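Local coordinates for LPXTG cell wall surface protein (Streptococcus gordonii, PDB 4IGB) that probably mediates adhesion of the bacterium to host surfaces, including collagen and oral keratinocytes, this chain being the N-terminal part of the cell-wall-anchored adhesin, at residues H56-L60 / M166-F170; M69-K75 / T135-I141; A305-V311 / A396-E402. The contacts are given in a common frame with arbitrary orientation. Residue numbers count along the deposited sequence, not the author numbering.

Contact 1: residues H56-L60 / M166-F170; sequences HYEYL and MNKAF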
loop_
_atom_site.group_PDB
_atom_site.type_symbol
_atom_site.label_atom_id
_atom_site.label_comp_id
_atom_site.label_asym_id
_atom_site.label_seq_id
_atom_site.Cartn_x
_atom_site.Cartn_y
_atom_site.Cartn_z
ATOM N N HIS B 56 -28.149 -7.776 7.519
ATOM C CA HIS B 56 -28.840 -8.322 6.363
ATOM C C HIS B 56 -28.366 -7.583 5.119
ATOM O O HIS B 56 -28.260 -6.357 5.122
ATOM C CB HIS B 56 -30.353 -8.183 6.524
ATOM C CG HIS B 56 -30.916 -9.002 7.643
ATOM N ND1 HIS B 56 -31.468 -10.249 7.447
ATOM C CD2 HIS B 56 -31.008 -8.754 8.970
ATOM C CE1 HIS B 56 -31.879 -10.734 8.605
ATOM N NE2 HIS B 56 -31.612 -9.846 9.546
ATOM N N TYR B 57 -28.070 -8.330 4.062
ATOM C CA TYR B 57 -27.535 -7.733 2.845
ATOM C C TYR B 57 -28.601 -7.047 1.997
ATOM O O TYR B 57 -29.532 -7.686 1.510
ATOM C CB TYR B 57 -26.793 -8.775 2.007
ATOM C CG TYR B 57 -26.186 -8.205 0.745
ATOM C CD1 TYR B 57 -24.929 -7.618 0.761
ATOM C CD2 TYR B 57 -26.874 -8.247 -0.459
ATOM C CE1 TYR B 57 -24.372 -7.094 -0.387
ATOM C CE2 TYR B 57 -26.324 -7.725 -1.613
ATOM C CZ TYR B 57 -25.074 -7.149 -1.571
ATOM O OH TYR B 57 -24.522 -6.628 -2.718
ATOM N N GLU B 58 -28.446 -5.739 1.822
ATOM C CA GLU B 58 -29.309 -4.955 0.927
ATOM C C GLU B 58 -30.742 -4.677 1.422
ATOM O O GLU B 58 -31.223 -3.537 1.338
ATOM C CB GLU B 58 -29.348 -5.558 -0.487
ATOM C CG GLU B 58 -30.227 -4.751 -1.439
ATOM C CD GLU B 58 -30.017 -5.106 -2.893
ATOM O OE1 GLU B 58 -29.538 -6.223 -3.176
ATOM O OE2 GLU B 58 -30.323 -4.252 -3.751
ATOM N N TYR B 59 -31.417 -5.714 1.911
ATOM C CA TYR B 59 -32.790 -5.598 2.406
ATOM C C TYR B 59 -32.939 -6.342 3.723
ATOM O O TYR B 59 -32.323 -7.383 3.918
ATOM C CB TYR B 59 -33.788 -6.193 1.406
ATOM C CG TYR B 59 -33.811 -5.522 0.055
ATOM C CD1 TYR B 59 -34.369 -4.262 -0.104
ATOM C CD2 TYR B 59 -33.293 -6.161 -1.067
ATOM C CE1 TYR B 59 -34.401 -3.642 -1.340
ATOM C CE2 TYR B 59 -33.318 -5.548 -2.312
ATOM C CZ TYR B 59 -33.876 -4.286 -2.440
ATOM O OH TYR B 59 -33.905 -3.671 -3.670
ATOM N N LEU B 60 -33.771 -5.818 4.614
ATOM C CA LEU B 60 -34.049 -6.493 5.877
ATOM C C LEU B 60 -34.488 -7.939 5.651
ATOM O O LEU B 60 -34.052 -8.850 6.361
ATOM C CB LEU B 60 -35.118 -5.739 6.653
ATOM C CG LEU B 60 -35.435 -6.300 8.032
ATOM C CD1 LEU B 60 -34.147 -6.564 8.815
ATOM C CD2 LEU B 60 -36.348 -5.340 8.782
ATOM N N MET B 166 -31.824 4.095 2.143
ATOM C CA MET B 166 -32.432 4.085 0.815
ATOM C C MET B 166 -31.779 3.087 -0.129
ATOM O O MET B 166 -30.551 2.990 -0.185
ATOM C CB MET B 166 -32.341 5.471 0.181
ATOM C CG MET B 166 -33.110 6.527 0.906
ATOM S SD MET B 166 -33.004 8.099 0.023
ATOM C CE MET B 166 -34.030 9.085 1.110
ATOM N N ASN B 167 -32.606 2.359 -0.875
ATOM C CA ASN B 167 -32.122 1.479 -1.930
ATOM C C ASN B 167 -32.268 2.116 -3.303
ATOM O O ASN B 167 -33.350 2.565 -3.680
ATOM C CB ASN B 167 -32.875 0.147 -1.922
ATOM C CG ASN B 167 -32.603 -0.661 -0.678
ATOM O OD1 ASN B 167 -33.306 -0.526 0.330
ATOM N ND2 ASN B 167 -31.585 -1.521 -0.741
ATOM N N LYS B 168 -31.176 2.147 -4.049
ATOM C CA LYS B 168 -31.236 2.559 -5.442
ATOM C C LYS B 168 -31.809 3.949 -5.591
ATOM O O LYS B 168 -32.561 4.212 -6.530
ATOM C CB LYS B 168 -32.082 1.571 -6.251
ATOM C CG LYS B 168 -31.549 0.153 -6.237
ATOM C CD LYS B 168 -32.576 -0.817 -6.819
ATOM C CE LYS B 168 -32.087 -2.246 -6.746
ATOM N NZ LYS B 168 -33.153 -3.187 -7.182
ATOM N N ALA B 169 -31.455 4.839 -4.669
ATOM C CA ALA B 169 -31.883 6.236 -4.736
ATOM C C ALA B 169 -30.791 7.165 -5.282
ATOM O O ALA B 169 -31.070 8.101 -6.041
ATOM C CB ALA B 169 -32.335 6.709 -3.370
ATOM N N PHE B 170 -29.548 6.918 -4.880
ATOM C CA PHE B 170 -28.409 7.681 -5.392
ATOM C C PHE B 170 -27.287 6.706 -5.701
ATOM O O PHE B 170 -27.095 5.737 -4.965
ATOM C CB PHE B 170 -27.855 8.661 -4.339
ATOM C CG PHE B 170 -28.839 9.690 -3.843
ATOM C CD1 PHE B 170 -28.806 10.985 -4.324
ATOM C CD2 PHE B 170 -29.750 9.377 -2.858
ATOM C CE1 PHE B 170 -29.682 11.933 -3.864
ATOM C CE2 PHE B 170 -30.629 10.318 -2.392
ATOM C CZ PHE B 170 -30.601 11.602 -2.899
HETATM O O HOH W 1 -32.831 -1.863 2.740
HETATM O O HOH W 2 -30.154 -1.381 -3.021
#

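Contact 2: residues M69-K75 / T135-I141; sequences MENFTLK and TVEFFSI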
loop_
_atom_site.group_PDB
_atom_site.type_symbol
_atom_site.label_atom_id
_atom_site.label_comp_id
_atom_site.label_asym_id
_atom_site.label_seq_id
_atom_site.Cartn_x
_atom_site.Cartn_y
_atom_site.Cartn_z
ATOM N N MET B 69 -20.162 -5.773 12.210
ATOM C CA MET B 69 -19.896 -4.729 11.232
ATOM C C MET B 69 -20.041 -3.356 11.868
ATOM O O MET B 69 -20.894 -3.142 12.735
ATOM C CB MET B 69 -20.885 -4.840 10.066
ATOM C CG MET B 69 -20.948 -3.609 9.169
ATOM S SD MET B 69 -22.132 -3.777 7.814
ATOM C CE MET B 69 -21.232 -4.884 6.727
ATOM N N GLU B 70 -19.203 -2.425 11.434
ATOM C CA GLU B 70 -19.423 -1.029 11.766
ATOM C C GLU B 70 -19.836 -0.334 10.489
ATOM O O GLU B 70 -19.098 -0.341 9.496
ATOM C CB GLU B 70 -18.178 -0.394 12.385
ATOM C CG GLU B 70 -18.440 1.009 12.986
ATOM C CD GLU B 70 -19.215 0.975 14.293
ATOM O OE1 GLU B 70 -19.403 -0.118 14.870
ATOM O OE2 GLU B 70 -19.632 2.056 14.758
ATOM N N ASN B 71 -21.025 0.258 10.517
ATOM C CA ASN B 71 -21.648 0.791 9.312
ATOM C C ASN B 71 -21.755 2.297 9.322
ATOM O O ASN B 71 -21.987 2.899 10.367
ATOM C CB ASN B 71 -23.054 0.218 9.123
ATOM C CG ASN B 71 -23.535 0.348 7.697
ATOM O OD1 ASN B 71 -24.713 0.609 7.466
ATOM N ND2 ASN B 71 -22.634 0.177 6.731
ATOM N N PHE B 72 -21.626 2.900 8.145
ATOM C CA PHE B 72 -21.680 4.352 8.031
ATOM C C PHE B 72 -22.583 4.767 6.887
ATOM O O PHE B 72 -22.397 4.345 5.732
ATOM C CB PHE B 72 -20.282 4.931 7.804
ATOM C CG PHE B 72 -19.315 4.660 8.916
ATOM C CD1 PHE B 72 -18.672 3.434 9.012
ATOM C CD2 PHE B 72 -19.024 5.646 9.854
ATOM C CE1 PHE B 72 -17.753 3.199 10.027
ATOM C CE2 PHE B 72 -18.129 5.406 10.878
ATOM C CZ PHE B 72 -17.487 4.181 10.964
ATOM N N THR B 73 -23.559 5.604 7.198
ATOM C CA THR B 73 -24.427 6.137 6.162
ATOM C C THR B 73 -24.454 7.650 6.225
ATOM O O THR B 73 -23.971 8.247 7.184
ATOM C CB THR B 73 -25.863 5.594 6.299
ATOM O OG1 THR B 73 -26.468 6.138 7.476
ATOM C CG2 THR B 73 -25.857 4.048 6.372
ATOM N N LEU B 74 -25.025 8.258 5.187
ATOM C CA LEU B 74 -25.129 9.701 5.063
ATOM C C LEU B 74 -26.600 10.121 5.087
ATOM O O LEU B 74 -27.414 9.597 4.331
ATOM C CB LEU B 74 -24.472 10.156 3.753
ATOM C CG LEU B 74 -22.947 10.166 3.755
ATOM C CD1 LEU B 74 -22.395 10.285 2.346
ATOM C CD2 LEU B 74 -22.422 11.302 4.655
ATOM N N LYS B 75 -26.938 11.058 5.966
ATOM C CA LYS B 75 -28.295 11.608 6.044
ATOM C C LYS B 75 -28.599 12.537 4.875
ATOM O O LYS B 75 -27.951 13.574 4.721
ATOM C CB LYS B 75 -28.466 12.390 7.345
ATOM C CG LYS B 75 -28.168 11.569 8.585
ATOM C CD LYS B 75 -28.017 12.456 9.816
ATOM C CE LYS B 75 -27.766 11.603 11.051
ATOM N NZ LYS B 75 -27.302 12.402 12.216
ATOM N N THR B 135 -31.396 7.713 4.944
ATOM C CA THR B 135 -29.954 7.751 4.739
ATOM C C THR B 135 -29.523 6.952 3.517
ATOM O O THR B 135 -30.314 6.200 2.935
ATOM C CB THR B 135 -29.190 7.240 5.972
ATOM O OG1 THR B 135 -29.374 5.825 6.093
ATOM C CG2 THR B 135 -29.666 7.931 7.244
ATOM N N VAL B 136 -28.264 7.132 3.125
ATOM C CA VAL B 136 -27.697 6.394 2.008
ATOM C C VAL B 136 -26.380 5.759 2.461
ATOM O O VAL B 136 -25.578 6.383 3.162
ATOM C CB VAL B 136 -27.477 7.313 0.779
ATOM C CG1 VAL B 136 -26.663 6.616 -0.292
ATOM C CG2 VAL B 136 -28.813 7.789 0.210
ATOM N N GLU B 137 -26.170 4.512 2.065
ATOM C CA GLU B 137 -24.976 3.759 2.425
ATOM C C GLU B 137 -23.736 4.327 1.724
ATOM O O GLU B 137 -23.803 4.709 0.556
ATOM C CB GLU B 137 -25.179 2.299 2.014
ATOM C CG GLU B 137 -24.037 1.363 2.384
ATOM C CD GLU B 137 -24.021 1.005 3.866
ATOM O OE1 GLU B 137 -25.099 0.972 4.505
ATOM O OE2 GLU B 137 -22.915 0.761 4.399
ATOM N N PHE B 138 -22.604 4.382 2.416
ATOM C CA PHE B 138 -21.356 4.672 1.707
ATOM C C PHE B 138 -20.139 3.862 2.142
ATOM O O PHE B 138 -19.202 3.705 1.367
ATOM C CB PHE B 138 -21.037 6.178 1.692
ATOM C CG PHE B 138 -20.497 6.712 2.986
ATOM C CD1 PHE B 138 -19.134 6.894 3.156
ATOM C CD2 PHE B 138 -21.354 7.063 4.030
ATOM C CE1 PHE B 138 -18.632 7.403 4.344
ATOM C CE2 PHE B 138 -20.854 7.563 5.220
ATOM C CZ PHE B 138 -19.499 7.745 5.379
ATOM N N PHE B 139 -20.156 3.325 3.358
ATOM C CA PHE B 139 -18.951 2.733 3.923
ATOM C C PHE B 139 -19.232 1.800 5.089
ATOM O O PHE B 139 -20.070 2.093 5.948
ATOM C CB PHE B 139 -18.002 3.860 4.381
ATOM C CG PHE B 139 -16.749 3.376 5.060
ATOM C CD1 PHE B 139 -15.723 2.795 4.328
ATOM C CD2 PHE B 139 -16.586 3.528 6.431
ATOM C CE1 PHE B 139 -14.552 2.370 4.945
ATOM C CE2 PHE B 139 -15.411 3.100 7.059
ATOM C CZ PHE B 139 -14.405 2.519 6.317
ATOM N N SER B 140 -18.513 0.680 5.137
ATOM C CA SER B 140 -18.615 -0.209 6.289
ATOM C C SER B 140 -17.289 -0.882 6.526
ATOM O O SER B 140 -16.446 -0.977 5.620
ATOM C CB SER B 140 -19.723 -1.268 6.109
ATOM O OG SER B 140 -19.387 -2.192 5.082
ATOM N N ILE B 141 -17.111 -1.340 7.759
ATOM C CA ILE B 141 -15.956 -2.130 8.145
ATOM C C ILE B 141 -16.448 -3.471 8.681
ATOM O O ILE B 141 -17.254 -3.517 9.606
ATOM C CB ILE B 141 -15.160 -1.419 9.243
ATOM C CG1 ILE B 141 -14.745 -0.028 8.764
ATOM C CG2 ILE B 141 -13.949 -2.251 9.658
ATOM C CD1 ILE B 141 -14.038 0.797 9.827
#

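Contact 3: residues A305-V311 / A396-E402; sequences AKDGQDV and ATNKKVE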
loop_
_atom_site.group_PDB
_atom_site.type_symbol
_atom_site.label_atom_id
_atom_site.label_comp_id
_atom_site.label_asym_id
_atom_site.label_seq_id
_atom_site.Cartn_x
_atom_site.Cartn_y
_atom_site.Cartn_z
ATOM N N ALA B 305 39.784 3.061 21.125
ATOM C CA ALA B 305 39.458 4.327 20.492
ATOM C C ALA B 305 40.700 4.930 19.853
ATOM O O ALA B 305 41.123 6.032 20.213
ATOM C CB ALA B 305 38.866 5.289 21.518
ATOM N N LYS B 306 41.281 4.201 18.904
ATOM C CA LYS B 306 42.499 4.638 18.235
ATOM C C LYS B 306 42.362 4.599 16.724
ATOM O O LYS B 306 41.604 3.808 16.187
ATOM C CB LYS B 306 43.687 3.756 18.647
ATOM C CG LYS B 306 44.308 4.109 19.987
ATOM C CD LYS B 306 44.283 2.930 20.946
ATOM C CE LYS B 306 45.278 3.128 22.082
ATOM N NZ LYS B 306 45.154 4.481 22.704
ATOM N N ASP B 307 43.129 5.449 16.054
ATOM C CA ASP B 307 43.239 5.456 14.600
ATOM C C ASP B 307 43.668 4.078 14.064
ATOM O O ASP B 307 44.302 3.304 14.776
ATOM C CB ASP B 307 44.266 6.514 14.195
ATOM C CG ASP B 307 44.405 6.656 12.700
ATOM O OD1 ASP B 307 43.364 6.679 12.011
ATOM O OD2 ASP B 307 45.556 6.734 12.214
ATOM N N GLY B 308 43.311 3.778 12.818
ATOM C CA GLY B 308 43.734 2.550 12.163
ATOM C C GLY B 308 43.230 1.246 12.768
ATOM O O GLY B 308 43.944 0.247 12.752
ATOM N N GLN B 309 42.013 1.242 13.309
ATOM C CA GLN B 309 41.406 0.007 13.795
ATOM C C GLN B 309 40.401 -0.524 12.770
ATOM O O GLN B 309 39.394 0.127 12.472
ATOM C CB GLN B 309 40.693 0.225 15.133
ATOM C CG GLN B 309 41.581 0.679 16.262
ATOM C CD GLN B 309 42.617 -0.356 16.629
ATOM O OE1 GLN B 309 43.811 -0.091 16.559
ATOM N NE2 GLN B 309 42.166 -1.547 17.017
ATOM N N ASP B 310 40.670 -1.707 12.233
ATOM C CA ASP B 310 39.749 -2.312 11.277
ATOM C C ASP B 310 38.356 -2.478 11.862
ATOM O O ASP B 310 38.188 -2.846 13.026
ATOM C CB ASP B 310 40.254 -3.675 10.824
ATOM C CG ASP B 310 41.424 -3.576 9.885
ATOM O OD1 ASP B 310 41.670 -2.469 9.358
ATOM O OD2 ASP B 310 42.089 -4.614 9.667
ATOM N N VAL B 311 37.348 -2.186 11.057
ATOM C CA VAL B 311 36.001 -2.617 11.384
ATOM C C VAL B 311 35.358 -3.073 10.078
ATOM O O VAL B 311 35.406 -2.374 9.062
ATOM C CB VAL B 311 35.161 -1.541 12.129
ATOM C CG1 VAL B 311 36.059 -0.594 12.927
ATOM C CG2 VAL B 311 34.294 -0.769 11.171
ATOM N N ALA B 396 38.269 1.230 8.338
ATOM C CA ALA B 396 39.155 1.359 9.492
ATOM C C ALA B 396 38.998 2.738 10.125
ATOM O O ALA B 396 38.855 3.727 9.428
ATOM C CB ALA B 396 40.607 1.096 9.095
ATOM N N THR B 397 39.012 2.792 11.451
ATOM C CA THR B 397 38.911 4.062 12.149
ATOM C C THR B 397 39.997 5.020 11.673
ATOM O O THR B 397 41.071 4.591 11.242
ATOM C CB THR B 397 39.022 3.871 13.663
ATOM O OG1 THR B 397 40.283 3.259 13.975
ATOM C CG2 THR B 397 37.899 2.974 14.151
ATOM N N ASN B 398 39.692 6.317 11.711
ATOM C CA ASN B 398 40.664 7.356 11.377
ATOM C C ASN B 398 40.993 8.167 12.625
ATOM O O ASN B 398 40.570 7.820 13.725
ATOM C CB ASN B 398 40.143 8.259 10.259
ATOM C CG ASN B 398 38.826 8.914 10.616
ATOM O OD1 ASN B 398 38.657 9.421 11.722
ATOM N ND2 ASN B 398 37.873 8.874 9.690
ATOM N N LYS B 399 41.751 9.241 12.458
ATOM C CA LYS B 399 42.167 10.051 13.599
ATOM C C LYS B 399 40.989 10.562 14.427
ATOM O O LYS B 399 41.096 10.699 15.649
ATOM C CB LYS B 399 43.043 11.215 13.134
ATOM C CG LYS B 399 44.484 10.823 12.886
ATOM C CD LYS B 399 45.150 10.437 14.192
ATOM C CE LYS B 399 46.448 9.671 13.960
ATOM N NZ LYS B 399 47.346 10.346 12.982
ATOM N N LYS B 400 39.861 10.824 13.770
ATOM C CA LYS B 400 38.716 11.427 14.452
ATOM C C LYS B 400 38.099 10.536 15.513
ATOM O O LYS B 400 37.307 11.006 16.332
ATOM C CB LYS B 400 37.635 11.835 13.461
ATOM C CG LYS B 400 38.130 12.649 12.297
ATOM C CD LYS B 400 36.949 13.274 11.567
ATOM C CE LYS B 400 37.210 13.346 10.077
ATOM N NZ LYS B 400 36.181 14.167 9.387
ATOM N N VAL B 401 38.450 9.253 15.509
ATOM C CA VAL B 401 37.892 8.345 16.506
ATOM C C VAL B 401 38.385 8.767 17.879
ATOM O O VAL B 401 37.687 8.612 18.880
ATOM C CB VAL B 401 38.283 6.864 16.250
ATOM C CG1 VAL B 401 39.773 6.654 16.457
ATOM C CG2 VAL B 401 37.494 5.943 17.168
ATOM N N GLU B 402 39.600 9.306 17.907
ATOM C CA GLU B 402 40.251 9.705 19.150
ATOM C C GLU B 402 39.653 10.998 19.676
ATOM O O GLU B 402 39.905 11.393 20.815
ATOM C CB GLU B 402 41.767 9.830 18.951
ATOM C CG GLU B 402 42.464 8.469 18.810
ATOM C CD GLU B 402 43.831 8.559 18.145
ATOM O OE1 GLU B 402 44.344 9.693 17.976
ATOM O OE2 GLU B 402 44.387 7.492 17.787
#

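Contact 1: residues H56-L60 / M166-F170
One direct hydrogen bond joins these segments. The amide ND2 of N167 donates to the backbone O of E58 at 2.9 Å, with a nearly straight angle of 165°. Two waters widen this link. Water 2 donates to E58 OE2 at 3.0 Å and accepts from N167 ND2 at 2.7 Å, so both protons of the amide nitrogen are used. Water 1 lies 2.7 Å from E58 O and 2.8 Å from N167 OD1 and can donate to either, but it has more acceptors in reach than protons. The backbone of N167 is also held: N167 N donates to E127 OE2, and N167 O accepts from Q123 NE2.

E58 is the middle residue of a gamma turn (phi 74°, psi -47°), closed by Y59 N donating to Y57 O at 2.8 Å. The ring of Y59 rests against the amide, with Y59 CE1 3.5 Å from N167 CG. The charges of E58 and K168 attract only loosely, since E58 OE2 and K168 NZ are 4.6 Å apart, too far for a salt bridge. K168 NZ also approaches Y59 OH, at 3.6 Å.

The contact belongs to the N1 domain of the adhesin, where an asparagine side chain and water join two loops. Segment 56-60 begins with the short strand 56-57, which pairs with strand 157-158. Segment 166-170 runs past helix 122-129, which M166, K168 and F170 touch, and leads into strand 170-182 of the large antiparallel sheet.

Contact 2: residues M69-K75 / T135-I141
F72 lays its ring beside that of F139, with F72 CD1 3.3 Å from F139 CD2. The ring centroids are 5.3 Å apart and the planes meet at 46°. Nearer the backbone, F72 CB lies 3.7 Å from F138 CE2. F138 also reaches L74, with L74 CG 3.5 Å from F138 CD2.

F138 and F139 both lie opposite F72, which makes a classic beta bulge between antiparallel strands 68-75 and 135-142. F72 N donates to F139 O at 2.8 Å. F72 O takes two weak bonds there, from F138 N at 3.3 Å and F139 N at 3.4 Å. Regular pairing resumes on either side. E70 N donates to I141 O at 2.9 Å and I141 N to E70 O at 2.8 Å. Beyond the bulge, L74 N donates to V136 O at 2.8 Å and V136 N to L74 O at 2.9 Å.

These are neighbouring strands in one sheet of the N1 beta-sandwich. L74, V136 and F139 touch strand 103-118 of the large sheet, and F111 packs edge-to-face on F138 and F139. On the face of N71, T73 and E137, N71 ND2 donates to E137 OE2 at a very short 2.4 Å. T135 OG1 donates weakly to T73 OG1 at 3.2 Å.

Contact 3: residues A305-V311 / A396-E402
The end of an antiparallel strand pair in the N2 domain, an adhesin-clan beta domain, is closed here by a threonine. T397 OG1 donates to K306 O at 2.6 Å and accepts from Q309 N at 2.7 Å. One hydroxyl therefore bridges both ends of the turn 306-309. The backbone of T397 works alongside it: T397 N donates to Q309 O at 2.9 Å, and T397 O accepts from G308 N at 2.9 Å. G308 has positive phi (64°), which suits glycine.

The ladder of strands 310-317 and 389-397 has its last pair at the non-hydrogen-bonded D310 and A396, with CA atoms 4.1 Å apart. After T397 the strand ends. N398 OD1 accepts from K400 N at 2.8 Å, an Asx turn, and residues 399-402 form a 3-10 segment. N398 ND2 is held by D344 and E341.

The 3-10 segment folds back over residues 305-307. V401 CG1 packs 3.3 Å from K306 C, and E402 OE2 accepts from D307 N at 3.0 Å, although E402 is poorly ordered. D307 OD2 and K399 NZ stay 4.1 Å apart, beyond a salt bridge. T397 also touches I303 of strand 295-304 and L343 of strand 343-352.

From the N terminus, the chain first passes segment 56-60 and then strand 68-75. Contact 2 brings strand 135-142 back beside that strand, closing a loop that includes strands 84-100 and 103-118. Contact 1 closes later, at 166-170, so its longer loop encloses contact 2. The two meet directly: M166 N probably bonds to T135 O at 2.7 Å, and F170 and M166 pack on V136. Together they tie the six-stranded sheet to the loops beside it and to the start of strand 170-182. Contact 3 opens and closes afterwards, in the N2 domain, joining a turn to a strand end. Its centre is about 73 Å from that of contact 1 and 64 Å from that of contact 2.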